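Phosphatidylinositol-specific phospholipase C1 (Streptomyces antibioticus, PDB 3H4X) belongs to the phosphatidylinositol-specific phospholipase C family and folds as a TIM-barrel-like single domain in which a curled sheet of mainly parallel strands is surrounded by helices. Local coordinates at residues S93-K98 with R112-A117; G161-G166 with E172-G177; A307-L312 with L331-P336. All blocks are in the same frame, centred on the assembly; numbering follows the deposited sequence.

Contact 1: residues S93-K98 with R112-A117; sequences SELRTK and RAWHDA. With EOH (ethanol), chain F.
L95 reaches across to helix 104-117 with its two methyl branches parted over neighbouring residues of the helix. CD1 approaches the backbone at W114, 3.9 Å from W114 CA, and also lies 4.0 Å from W114 CB. The other branch turns to A113, its CD2 standing 4.4 Å from A113 CB, so the leucine straddles the step from one residue to the next. The CA-CB bond of L95 points at the helix, and CG, anti to the carbonyl carbon (chi1 -71°), carries both methyls onward to it. The indole does not lie flat against it: W114 CG is anti to the backbone N (chi1 179°), and L95 CD1 meets the indole at its edge, near the ring plane. The polar end of W114 is bound elsewhere, NE1 to D53.

Away from L95, R112 NE forms a salt bridge with D116 OD2 at 3.2 Å, one turn along the helix. R112 NH1 donates to the ethanol O at 2.9 Å and also bonds the carbonyl of K152.

The contact joins the loop after strand 73-74 to the last turns of helix 104-117. Helix 48-52 borders both parts, with A49 against L95 and L52 against W114.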
ATOM      1  N   SER A  93      10.286 -12.426  19.948  1.00 15.40           N
ATOM      2  CA  SER A  93      10.695 -13.770  20.364  1.00 15.33           C
ATOM      3  C   SER A  93       9.718 -14.823  19.854  1.00 14.87           C
ATOM      4  O   SER A  93      10.065 -16.003  19.733  1.00 14.61           O
ATOM      5  CB  SER A  93      10.810 -13.865  21.892  1.00 15.59           C
ATOM      6  OG  SER A  93       9.560 -14.170  22.490  1.00 16.52           O
ATOM      7  N   GLU A  94       8.498 -14.385  19.552  1.00 14.50           N
ATOM      8  CA  GLU A  94       7.427 -15.284  19.136  1.00 14.35           C
ATOM      9  C   GLU A  94       7.260 -15.385  17.624  1.00 13.78           C
ATOM     10  O   GLU A  94       6.427 -16.149  17.147  1.00 13.65           O
ATOM     11  CB  GLU A  94       6.090 -14.858  19.750  1.00 14.79           C
ATOM     12  CG  GLU A  94       6.018 -14.987  21.260  1.00 16.17           C
ATOM     13  CD  GLU A  94       4.604 -14.834  21.795  1.00 17.88           C
ATOM     14  OE1 GLU A  94       3.699 -14.456  21.017  1.00 18.35           O
ATOM     15  OE2 GLU A  94       4.392 -15.097  22.997  1.00 19.51           O
ATOM     16  N   LEU A  95       8.027 -14.614  16.864  1.00 13.28           N
ATOM     17  CA  LEU A  95       7.895 -14.682  15.413  1.00 12.87           C
ATOM     18  C   LEU A  95       8.323 -16.060  14.909  1.00 12.25           C
ATOM     19  O   LEU A  95       9.335 -16.614  15.356  1.00 12.28           O
ATOM     20  CB  LEU A  95       8.686 -13.565  14.733  1.00 13.10           C
ATOM     21  CG  LEU A  95       8.093 -12.163  14.915  1.00 13.90           C
ATOM     22  CD1 LEU A  95       9.077 -11.102  14.459  1.00 14.73           C
ATOM     23  CD2 LEU A  95       6.762 -12.022  14.182  1.00 14.54           C
ATOM     24  N   ARG A  96       7.535 -16.613  13.993  1.00 11.60           N
ATOM     25  CA  ARG A  96       7.764 -17.953  13.462  1.00 11.34           C
ATOM     26  C   ARG A  96       7.605 -19.015  14.548  1.00 11.56           C
ATOM     27  O   ARG A  96       8.444 -19.909  14.672  1.00 12.22           O
ATOM     28  CB  ARG A  96       9.146 -18.063  12.809  1.00 10.79           C
ATOM     29  CG  ARG A  96       9.397 -17.033  11.726  1.00 10.24           C
ATOM     30  CD  ARG A  96      10.790 -17.172  11.120  1.00  9.93           C
ATOM     31  NE  ARG A  96      10.962 -16.182  10.069  1.00  9.84           N
ATOM     32  CZ  ARG A  96      11.290 -14.914  10.284  1.00  9.67           C
ATOM     33  NH1 ARG A  96      11.524 -14.480  11.515  1.00  9.78           N
ATOM     34  NH2 ARG A  96      11.383 -14.079   9.258  1.00 10.10           N
ATOM     35  N   THR A  97       6.537 -18.915  15.336  1.00 11.74           N
ATOM     36  CA  THR A  97       6.266 -19.907  16.380  1.00 12.22           C
ATOM     37  C   THR A  97       4.799 -20.308  16.513  1.00 12.40           C
ATOM     38  O   THR A  97       4.500 -21.368  17.057  1.00 12.98           O
ATOM     39  CB  THR A  97       6.729 -19.438  17.780  1.00 12.01           C
ATOM     40  OG1 THR A  97       5.878 -18.382  18.249  1.00 12.80           O
ATOM     41  CG2 THR A  97       8.176 -18.971  17.750  1.00 12.46           C
ATOM     42  N   LYS A  98       3.886 -19.465  16.042  1.00 12.56           N
ATOM     43  CA  LYS A  98       2.464 -19.649  16.344  1.00 13.08           C
ATOM     44  C   LYS A  98       1.658 -20.184  15.169  1.00 13.05           C
ATOM     45  O   LYS A  98       2.130 -20.208  14.034  1.00 13.18           O
ATOM     46  CB  LYS A  98       1.853 -18.334  16.835  1.00 13.26           C
ATOM     47  CG  LYS A  98       2.532 -17.771  18.069  1.00 14.77           C
ATOM     48  CD  LYS A  98       1.890 -16.469  18.520  1.00 16.71           C
ATOM     49  CE  LYS A  98       0.413 -16.660  18.820  1.00 17.82           C
ATOM     50  NZ  LYS A  98      -0.235 -15.404  19.286  1.00 19.17           N
ATOM     51  N   ARG A 112       4.260  -5.061  14.416  1.00  8.21           N
ATOM     52  CA  ARG A 112       4.777  -4.376  15.597  1.00  8.74           C
ATOM     53  C   ARG A 112       5.934  -5.150  16.227  1.00  8.84           C
ATOM     54  O   ARG A 112       6.965  -4.569  16.576  1.00  9.09           O
ATOM     55  CB  ARG A 112       3.661  -4.163  16.623  1.00  8.84           C
ATOM     56  CG  ARG A 112       4.115  -3.528  17.931  1.00 10.64           C
ATOM     57  CD  ARG A 112       4.784  -2.190  17.692  1.00 12.21           C
ATOM     58  NE  ARG A 112       5.195  -1.539  18.937  1.00 13.50           N
ATOM     59  CZ  ARG A 112       4.420  -0.731  19.654  1.00 14.18           C
ATOM     60  NH1 ARG A 112       3.181  -0.473  19.260  1.00 14.80           N
ATOM     61  NH2 ARG A 112       4.883  -0.181  20.772  1.00 15.28           N
ATOM     62  N   ALA A 113       5.762  -6.462  16.361  1.00  8.95           N
ATOM     63  CA  ALA A 113       6.795  -7.310  16.943  1.00  9.22           C
ATOM     64  C   ALA A 113       8.076  -7.228  16.120  1.00  9.32           C
ATOM     65  O   ALA A 113       9.174  -7.058  16.656  1.00  9.71           O
ATOM     66  CB  ALA A 113       6.306  -8.743  17.023  1.00  9.56           C
ATOM     67  N   TRP A 114       7.923  -7.333  14.806  1.00  9.19           N
ATOM     68  CA  TRP A 114       9.054  -7.282  13.897  1.00  9.32           C
ATOM     69  C   TRP A 114       9.715  -5.904  13.939  1.00  9.56           C
ATOM     70  O   TRP A 114      10.941  -5.785  13.973  1.00 10.13           O
ATOM     71  CB  TRP A 114       8.585  -7.629  12.482  1.00  9.30           C
ATOM     72  CG  TRP A 114       9.656  -7.574  11.459  1.00  9.50           C
ATOM     73  CD1 TRP A 114      10.488  -8.589  11.083  1.00  9.98           C
ATOM     74  CD2 TRP A 114      10.016  -6.443  10.665  1.00 10.20           C
ATOM     75  NE1 TRP A 114      11.349  -8.155  10.106  1.00 11.03           N
ATOM     76  CE2 TRP A 114      11.079  -6.840   9.830  1.00 10.83           C
ATOM     77  CE3 TRP A 114       9.544  -5.131  10.576  1.00 10.65           C
ATOM     78  CZ2 TRP A 114      11.677  -5.970   8.921  1.00 11.14           C
ATOM     79  CZ3 TRP A 114      10.137  -4.272   9.672  1.00 11.29           C
ATOM     80  CH2 TRP A 114      11.189  -4.695   8.857  1.00 11.09           C
ATOM     81  N   HIS A 115       8.890  -4.862  13.944  1.00  9.50           N
ATOM     82  CA  HIS A 115       9.368  -3.486  14.026  1.00  9.79           C
ATOM     83  C   HIS A 115      10.248  -3.265  15.253  1.00 10.29           C
ATOM     84  O   HIS A 115      11.341  -2.702  15.154  1.00 10.36           O
ATOM     85  CB  HIS A 115       8.172  -2.529  14.041  1.00  9.74           C
ATOM     86  CG  HIS A 115       8.502  -1.139  14.488  1.00  9.84           C
ATOM     87  ND1 HIS A 115       8.999  -0.178  13.634  1.00 10.33           N
ATOM     88  CD2 HIS A 115       8.383  -0.543  15.697  1.00 10.63           C
ATOM     89  CE1 HIS A 115       9.186   0.946  14.302  1.00 10.41           C
ATOM     90  NE2 HIS A 115       8.819   0.751  15.556  1.00 11.17           N
ATOM     91  N   ASP A 116       9.764  -3.695  16.411  1.00 11.08           N
ATOM     92  CA  ASP A 116      10.520  -3.512  17.646  1.00 12.20           C
ATOM     93  C   ASP A 116      11.861  -4.249  17.608  1.00 12.75           C
ATOM     94  O   ASP A 116      12.827  -3.826  18.245  1.00 13.47           O
ATOM     95  CB  ASP A 116       9.691  -3.943  18.857  1.00 12.83           C
ATOM     96  CG  ASP A 116       8.535  -2.997  19.143  1.00 13.91           C
ATOM     97  OD1 ASP A 116       8.580  -1.832  18.691  1.00 16.01           O
ATOM     98  OD2 ASP A 116       7.581  -3.420  19.826  1.00 15.39           O
ATOM     99  N   ALA A 117      11.924  -5.336  16.845  1.00 13.09           N
ATOM    100  CA  ALA A 117      13.145  -6.137  16.735  1.00 13.67           C
ATOM    101  C   ALA A 117      14.119  -5.610  15.679  1.00 13.79           C
ATOM    102  O   ALA A 117      15.272  -6.040  15.620  1.00 14.25           O
ATOM    103  CB  ALA A 117      12.794  -7.588  16.443  1.00 14.02           C
TER
HETATM  104  C1  EOH F 344       0.853   1.328  20.296  1.00 28.18           C
HETATM  105  C2  EOH F 344      -0.279   2.343  20.413  1.00 28.00           C
HETATM  106  O   EOH F 344       2.117   1.910  20.539  1.00 28.25           O

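Contact 2: residues G161-G166 with E172-G177; sequences GDLTGG and EAVRAG
Two consecutive short helices, 160-164 and 170-177, joined by a loop, pack against each other on the path from strand 124-130 to strand 189-195 of the barrel-like sheet. The first helix ends at T164, where G165 takes a positive phi of 54° and turns the chain out of the helix; G165 N still bonds G161 O at 3.1 Å.

A173 is the centre of the interface. Its methyl points at the end of the first helix, with CB 3.7 Å from T164 CA. The close approach of the backbones, 5.2 Å between T164 CA and A173 CA, is consistent with the small methyl side chain between them. T164 turns its hydroxyl back into its own helix, where OG1 bonds the carbonyl of P160, and its side chain also packs on L226.

L163 extends the apolar surface to one side of the alanine. Its CG is anti to the backbone N (chi1 179°), and the chain carries CD2 to within 4.2 Å of V174 CG2, methyl against methyl. W179 and Y281 adjoin V174 as well. All four touching residues are buried, and A173 CB also rests 3.5 Å from L163 O in van der Waals contact.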
ATOM      1  N   GLY A 161      -1.523  12.921   8.047  1.00  8.66           N
ATOM      2  CA  GLY A 161      -1.285  14.049   8.947  1.00  9.10           C
ATOM      3  C   GLY A 161       0.183  14.433   8.988  1.00  9.27           C
ATOM      4  O   GLY A 161       0.537  15.613   9.050  1.00  9.56           O
ATOM      5  N   ASP A 162       1.050  13.431   8.957  1.00  9.17           N
ATOM      6  CA  ASP A 162       2.484  13.677   8.974  1.00  9.47           C
ATOM      7  C   ASP A 162       2.942  14.365   7.692  1.00  9.40           C
ATOM      8  O   ASP A 162       3.683  15.345   7.738  1.00 10.02           O
ATOM      9  CB  ASP A 162       3.238  12.365   9.186  1.00  9.67           C
ATOM     10  CG  ASP A 162       2.873  11.700  10.494  1.00 10.36           C
ATOM     11  OD1 ASP A 162       3.039  12.343  11.549  1.00 13.13           O
ATOM     12  OD2 ASP A 162       2.409  10.544  10.473  1.00 10.85           O
ATOM     13  N   LEU A 163       2.496  13.860   6.547  1.00  9.21           N
ATOM     14  CA  LEU A 163       2.872  14.453   5.270  1.00  9.44           C
ATOM     15  C   LEU A 163       2.317  15.863   5.132  1.00  9.70           C
ATOM     16  O   LEU A 163       2.997  16.764   4.652  1.00  9.93           O
ATOM     17  CB  LEU A 163       2.372  13.599   4.105  1.00  9.40           C
ATOM     18  CG  LEU A 163       2.695  14.134   2.708  1.00 10.14           C
ATOM     19  CD1 LEU A 163       4.191  14.062   2.429  1.00 11.78           C
ATOM     20  CD2 LEU A 163       1.916  13.359   1.659  1.00 10.92           C
ATOM     21  N   THR A 164       1.075  16.056   5.552  1.00  9.77           N
ATOM     22  CA  THR A 164       0.384  17.310   5.299  1.00 10.20           C
ATOM     23  C   THR A 164       0.903  18.459   6.160  1.00 10.72           C
ATOM     24  O   THR A 164       0.952  19.604   5.714  1.00 10.62           O
ATOM     25  CB  THR A 164      -1.133  17.143   5.477  1.00  9.82           C
ATOM     26  OG1 THR A 164      -1.605  16.160   4.549  1.00  9.87           O
ATOM     27  CG2 THR A 164      -1.855  18.453   5.227  1.00 10.12           C
ATOM     28  N   GLY A 165       1.299  18.160   7.392  1.00 11.22           N
ATOM     29  CA  GLY A 165       1.757  19.207   8.301  1.00 12.09           C
ATOM     30  C   GLY A 165       0.720  20.305   8.438  1.00 12.35           C
ATOM     31  O   GLY A 165      -0.449  20.031   8.704  1.00 12.96           O
ATOM     32  N   GLY A 166       1.145  21.553   8.245  1.00 12.86           N
ATOM     33  CA  GLY A 166       0.247  22.699   8.375  1.00 13.39           C
ATOM     34  C   GLY A 166      -0.446  23.091   7.084  1.00 13.33           C
ATOM     35  O   GLY A 166      -1.196  24.066   7.045  1.00 13.98           O
ATOM     36  N   GLU A 172      -1.466  19.699  -1.655  1.00  9.09           N
ATOM     37  CA  GLU A 172      -0.732  20.948  -1.534  1.00  9.99           C
ATOM     38  C   GLU A 172       0.637  20.678  -0.921  1.00  9.72           C
ATOM     39  O   GLU A 172       1.657  21.169  -1.406  1.00 10.01           O
ATOM     40  CB  GLU A 172      -1.512  21.944  -0.673  1.00 10.69           C
ATOM     41  CG  GLU A 172      -0.790  23.258  -0.416  1.00 12.86           C
ATOM     42  CD  GLU A 172      -1.522  24.130   0.590  1.00 15.88           C
ATOM     43  OE1 GLU A 172      -2.619  24.629   0.259  1.00 17.90           O
ATOM     44  OE2 GLU A 172      -0.995  24.323   1.708  1.00 17.66           O
ATOM     45  N   ALA A 173       0.655  19.893   0.151  1.00  9.32           N
ATOM     46  CA  ALA A 173       1.893  19.584   0.843  1.00  9.27           C
ATOM     47  C   ALA A 173       2.882  18.847  -0.053  1.00  9.02           C
ATOM     48  O   ALA A 173       4.063  19.192  -0.114  1.00  9.30           O
ATOM     49  CB  ALA A 173       1.605  18.769   2.090  1.00  9.64           C
ATOM     50  N   VAL A 174       2.406  17.821  -0.748  1.00  8.94           N
ATOM     51  CA  VAL A 174       3.315  16.965  -1.491  1.00  9.20           C
ATOM     52  C   VAL A 174       3.900  17.684  -2.713  1.00  9.16           C
ATOM     53  O   VAL A 174       5.085  17.547  -3.020  1.00  9.30           O
ATOM     54  CB  VAL A 174       2.647  15.617  -1.858  1.00  9.06           C
ATOM     55  CG1 VAL A 174       1.816  15.736  -3.127  1.00  9.58           C
ATOM     56  CG2 VAL A 174       3.696  14.511  -1.969  1.00 10.62           C
ATOM     57  N   ARG A 175       3.073  18.463  -3.400  1.00  9.65           N
ATOM     58  CA  ARG A 175       3.551  19.209  -4.558  1.00 10.41           C
ATOM     59  C   ARG A 175       4.599  20.242  -4.174  1.00 10.75           C
ATOM     60  O   ARG A 175       5.589  20.425  -4.881  1.00 11.48           O
ATOM     61  CB  ARG A 175       2.393  19.892  -5.287  1.00 10.55           C
ATOM     62  CG  ARG A 175       1.515  18.932  -6.064  1.00 11.59           C
ATOM     63  CD  ARG A 175       0.448  19.668  -6.854  1.00 14.36           C
ATOM     64  NE  ARG A 175       1.034  20.580  -7.833  1.00 16.98           N
ATOM     65  CZ  ARG A 175       0.335  21.425  -8.584  1.00 18.93           C
ATOM     66  NH1 ARG A 175      -0.985  21.478  -8.474  1.00 19.89           N
ATOM     67  NH2 ARG A 175       0.958  22.218  -9.447  1.00 20.39           N
ATOM     68  N   ALA A 176       4.375  20.912  -3.049  1.00 10.79           N
ATOM     69  CA  ALA A 176       5.239  22.007  -2.623  1.00 11.28           C
ATOM     70  C   ALA A 176       6.561  21.529  -2.032  1.00 11.37           C
ATOM     71  O   ALA A 176       7.615  22.108  -2.303  1.00 11.89           O
ATOM     72  CB  ALA A 176       4.509  22.885  -1.623  1.00 11.82           C
ATOM     73  N   GLY A 177       6.501  20.483  -1.215  1.00 11.05           N
ATOM     74  CA  GLY A 177       7.647  20.080  -0.415  1.00 10.71           C
ATOM     75  C   GLY A 177       8.083  18.637  -0.553  1.00 10.26           C
ATOM     76  O   GLY A 177       9.130  18.268  -0.041  1.00 10.43           O
TER

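Contact 3: residues A307-L312 with L331-P336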
ATOM      1  N   ALA A 307      16.058  -5.746 -14.966  1.00 12.97           N
ATOM      2  CA  ALA A 307      15.852  -4.926 -16.155  1.00 12.67           C
ATOM      3  C   ALA A 307      14.455  -4.316 -16.144  1.00 12.23           C
ATOM      4  O   ALA A 307      14.264  -3.158 -16.505  1.00 12.33           O
ATOM      5  CB  ALA A 307      16.068  -5.749 -17.417  1.00 12.98           C
ATOM      6  N   ARG A 308      13.480  -5.109 -15.723  1.00 11.74           N
ATOM      7  CA  ARG A 308      12.098  -4.650 -15.671  1.00 11.31           C
ATOM      8  C   ARG A 308      11.926  -3.530 -14.637  1.00 11.15           C
ATOM      9  O   ARG A 308      11.257  -2.529 -14.899  1.00 10.84           O
ATOM     10  CB  ARG A 308      11.167  -5.830 -15.389  1.00 11.26           C
ATOM     11  CG  ARG A 308       9.681  -5.501 -15.384  1.00 10.91           C
ATOM     12  CD  ARG A 308       9.219  -4.750 -16.629  1.00 10.80           C
ATOM     13  NE  ARG A 308       9.646  -5.345 -17.898  1.00 11.02           N
ATOM     14  CZ  ARG A 308       9.078  -6.403 -18.471  1.00 11.28           C
ATOM     15  NH1 ARG A 308       8.068  -7.032 -17.882  1.00 11.73           N
ATOM     16  NH2 ARG A 308       9.532  -6.846 -19.637  1.00 12.52           N
ATOM     17  N   VAL A 309      12.543  -3.688 -13.470  1.00 11.29           N
ATOM     18  CA  VAL A 309      12.494  -2.642 -12.457  1.00 11.56           C
ATOM     19  C   VAL A 309      13.116  -1.345 -12.980  1.00 11.65           C
ATOM     20  O   VAL A 309      12.569  -0.260 -12.791  1.00 11.92           O
ATOM     21  CB  VAL A 309      13.187  -3.083 -11.154  1.00 11.67           C
ATOM     22  CG1 VAL A 309      13.283  -1.924 -10.183  1.00 11.90           C
ATOM     23  CG2 VAL A 309      12.427  -4.240 -10.528  1.00 11.90           C
ATOM     24  N   ARG A 310      14.259  -1.462 -13.650  1.00 12.05           N
ATOM     25  CA  ARG A 310      14.913  -0.291 -14.220  1.00 12.53           C
ATOM     26  C   ARG A 310      14.041   0.391 -15.274  1.00 11.81           C
ATOM     27  O   ARG A 310      13.981   1.616 -15.343  1.00 11.98           O
ATOM     28  CB  ARG A 310      16.262  -0.678 -14.822  1.00 13.34           C
ATOM     29  CG  ARG A 310      17.276  -1.140 -13.799  1.00 15.77           C
ATOM     30  CD  ARG A 310      17.796   0.026 -12.985  1.00 19.46           C
ATOM     31  NE  ARG A 310      18.951  -0.353 -12.176  1.00 21.74           N
ATOM     32  CZ  ARG A 310      19.783   0.515 -11.608  1.00 22.78           C
ATOM     33  NH1 ARG A 310      19.590   1.818 -11.762  1.00 23.46           N
ATOM     34  NH2 ARG A 310      20.808   0.080 -10.889  1.00 23.75           N
ATOM     35  N   GLN A 311      13.375  -0.410 -16.098  1.00 11.49           N
ATOM     36  CA  GLN A 311      12.489   0.144 -17.114  1.00 11.18           C
ATOM     37  C   GLN A 311      11.365   0.942 -16.459  1.00 10.89           C
ATOM     38  O   GLN A 311      11.048   2.055 -16.875  1.00 10.76           O
ATOM     39  CB  GLN A 311      11.893  -0.959 -17.993  1.00 11.55           C
ATOM     40  CG  GLN A 311      10.953  -0.415 -19.066  1.00 11.78           C
ATOM     41  CD  GLN A 311      10.218  -1.494 -19.827  1.00 12.64           C
ATOM     42  OE1 GLN A 311      10.210  -2.658 -19.434  1.00 12.75           O
ATOM     43  NE2 GLN A 311       9.599  -1.111 -20.938  1.00 13.03           N
ATOM     44  N   LEU A 312      10.761   0.371 -15.423  1.00 10.53           N
ATOM     45  CA  LEU A 312       9.661   1.051 -14.753  1.00 10.21           C
ATOM     46  C   LEU A 312      10.124   2.286 -13.986  1.00 10.05           C
ATOM     47  O   LEU A 312       9.405   3.281 -13.923  1.00  9.55           O
ATOM     48  CB  LEU A 312       8.887   0.081 -13.860  1.00 10.63           C
ATOM     49  CG  LEU A 312       8.263  -1.068 -14.660  1.00 11.77           C
ATOM     50  CD1 LEU A 312       7.372  -1.940 -13.791  1.00 12.63           C
ATOM     51  CD2 LEU A 312       7.499  -0.542 -15.870  1.00 12.93           C
ATOM     52  N   LEU A 331      13.862  -7.957  -4.756  1.00 12.50           N
ATOM     53  CA  LEU A 331      12.894  -7.284  -3.890  1.00 11.68           C
ATOM     54  C   LEU A 331      13.499  -6.121  -3.110  1.00 11.66           C
ATOM     55  O   LEU A 331      12.798  -5.160  -2.791  1.00 11.20           O
ATOM     56  CB  LEU A 331      12.245  -8.274  -2.924  1.00 11.69           C
ATOM     57  CG  LEU A 331      11.446  -9.387  -3.596  1.00 11.13           C
ATOM     58  CD1 LEU A 331      10.828 -10.291  -2.543  1.00 11.21           C
ATOM     59  CD2 LEU A 331      10.382  -8.815  -4.513  1.00 10.92           C
ATOM     60  N   LYS A 332      14.793  -6.205  -2.807  1.00 12.06           N
ATOM     61  CA  LYS A 332      15.461  -5.170  -2.018  1.00 12.95           C
ATOM     62  C   LYS A 332      15.924  -3.985  -2.860  1.00 12.83           C
ATOM     63  O   LYS A 332      16.435  -3.003  -2.326  1.00 13.10           O
ATOM     64  CB  LYS A 332      16.671  -5.750  -1.280  1.00 13.58           C
ATOM     65  CG  LYS A 332      16.347  -6.823  -0.272  1.00 15.48           C
ATOM     66  CD  LYS A 332      17.617  -7.389   0.341  1.00 17.64           C
ATOM     67  CE  LYS A 332      17.292  -8.473   1.349  1.00 18.81           C
ATOM     68  NZ  LYS A 332      16.485  -9.546   0.725  1.00 19.70           N
ATOM     69  N   THR A 333      15.761  -4.088  -4.174  1.00 12.71           N
ATOM     70  CA  THR A 333      16.267  -3.074  -5.094  1.00 12.89           C
ATOM     71  C   THR A 333      15.611  -1.710  -4.877  1.00 12.19           C
ATOM     72  O   THR A 333      14.384  -1.603  -4.820  1.00 11.90           O
ATOM     73  CB  THR A 333      16.058  -3.501  -6.562  1.00 13.21           C
ATOM     74  OG1 THR A 333      16.740  -4.735  -6.806  1.00 15.05           O
ATOM     75  CG2 THR A 333      16.590  -2.437  -7.512  1.00 13.95           C
ATOM     76  N   VAL A 334      16.435  -0.676  -4.744  1.00 11.91           N
ATOM     77  CA  VAL A 334      15.955   0.697  -4.716  1.00 11.91           C
ATOM     78  C   VAL A 334      16.838   1.514  -5.647  1.00 11.79           C
ATOM     79  O   VAL A 334      18.059   1.559  -5.466  1.00 12.25           O
ATOM     80  CB  VAL A 334      16.009   1.303  -3.299  1.00 12.03           C
ATOM     81  CG1 VAL A 334      15.462   2.718  -3.311  1.00 12.76           C
ATOM     82  CG2 VAL A 334      15.228   0.439  -2.311  1.00 12.41           C
ATOM     83  N   VAL A 335      16.231   2.140  -6.651  1.00 11.48           N
ATOM     84  CA  VAL A 335      16.984   2.908  -7.639  1.00 11.58           C
ATOM     85  C   VAL A 335      16.358   4.281  -7.834  1.00 11.33           C
ATOM     86  O   VAL A 335      15.233   4.524  -7.390  1.00 11.26           O
ATOM     87  CB  VAL A 335      17.056   2.175  -8.998  1.00 11.76           C
ATOM     88  CG1 VAL A 335      17.770   0.839  -8.848  1.00 12.71           C
ATOM     89  CG2 VAL A 335      15.664   1.983  -9.579  1.00 12.09           C
ATOM     90  N   PRO A 336      17.085   5.197  -8.491  1.00 11.46           N
ATOM     91  CA  PRO A 336      16.506   6.512  -8.716  1.00 11.57           C
ATOM     92  C   PRO A 336      15.289   6.448  -9.631  1.00 11.32           C
ATOM     93  O   PRO A 336      15.269   5.689 -10.599  1.00 11.64           O
ATOM     94  CB  PRO A 336      17.645   7.292  -9.385  1.00 11.72           C
ATOM     95  CG  PRO A 336      18.885   6.587  -8.949  1.00 12.39           C
ATOM     96  CD  PRO A 336      18.502   5.142  -8.890  1.00 11.72           C
TER
HETATM   97  O   HOH W   1      17.148   4.231 -12.010  1.00 21.52           O
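Helix-against-strand packing links helix 302-314 to the end of the chain, where the residues leading into strand 334-336 and the strand itself pass along the helix. The contact is partly buried: a methyl-to-methyl approach of V309 and T333 lies at one end, and an exposed arginine covers V335 at the other.

R310 and V335 account for most of the buried surface. The arginine is bent at chi2 (-73°), which folds its guanidinium over the strand. There the group lies flat above a methyl: V335 CG1 sits over the centre of one face, 3.4 Å from R310 CZ. V335 CB is farther back, 3.8 Å from R310 NH1. V335 points its CA-CB bond at the helix, and with CG1 anti to the carbonyl carbon (chi1 -61°) that branch is the one under the guanidinium. This is van der Waals packing of an aliphatic group on a planar cation, leaving the N-H groups directed around the rim of the guanidinium. One of them, on R310 NH1, makes a weak bond of 3.4 Å to a water, which in turn donates to P336 O at 2.8 Å and thus bridges helix and strand.

Farther back along the chain, at T333, the helix is met by a second pair: V309 CG1 and T333 CG2 are 4.3 Å apart. The threonine presents its methyl to the helix, while its OG1 bonds the carbonyl of V330.

Further contacts set this pairing into the fold. V335 is hydrogen-bonded through its backbone to T32, which fixes strand 334-336 antiparallel to strand 31-36. V309 packs on V34 of that same strand, and A313 and L306 of helix 302-314 adjoin V335 and T333, respectively.

The three contacts follow one another along the chain, each closing before the next opens, and lie far apart on the outer layer of one domain. Their centres are 33 Å apart for contacts 1 and 2, 29 Å for contacts 1 and 3, and 27 Å for contacts 2 and 3; none touches another. They are related through the curled sheet: contact 1 falls between strands 73-74 and 124-130, contact 2 between 124-130 and 189-195, and only contact 3 includes a strand. All three join segments close in sequence, but contact 3 also lies where strand 334-336, near the C terminus, pairs with strand 31-36 near the N terminus.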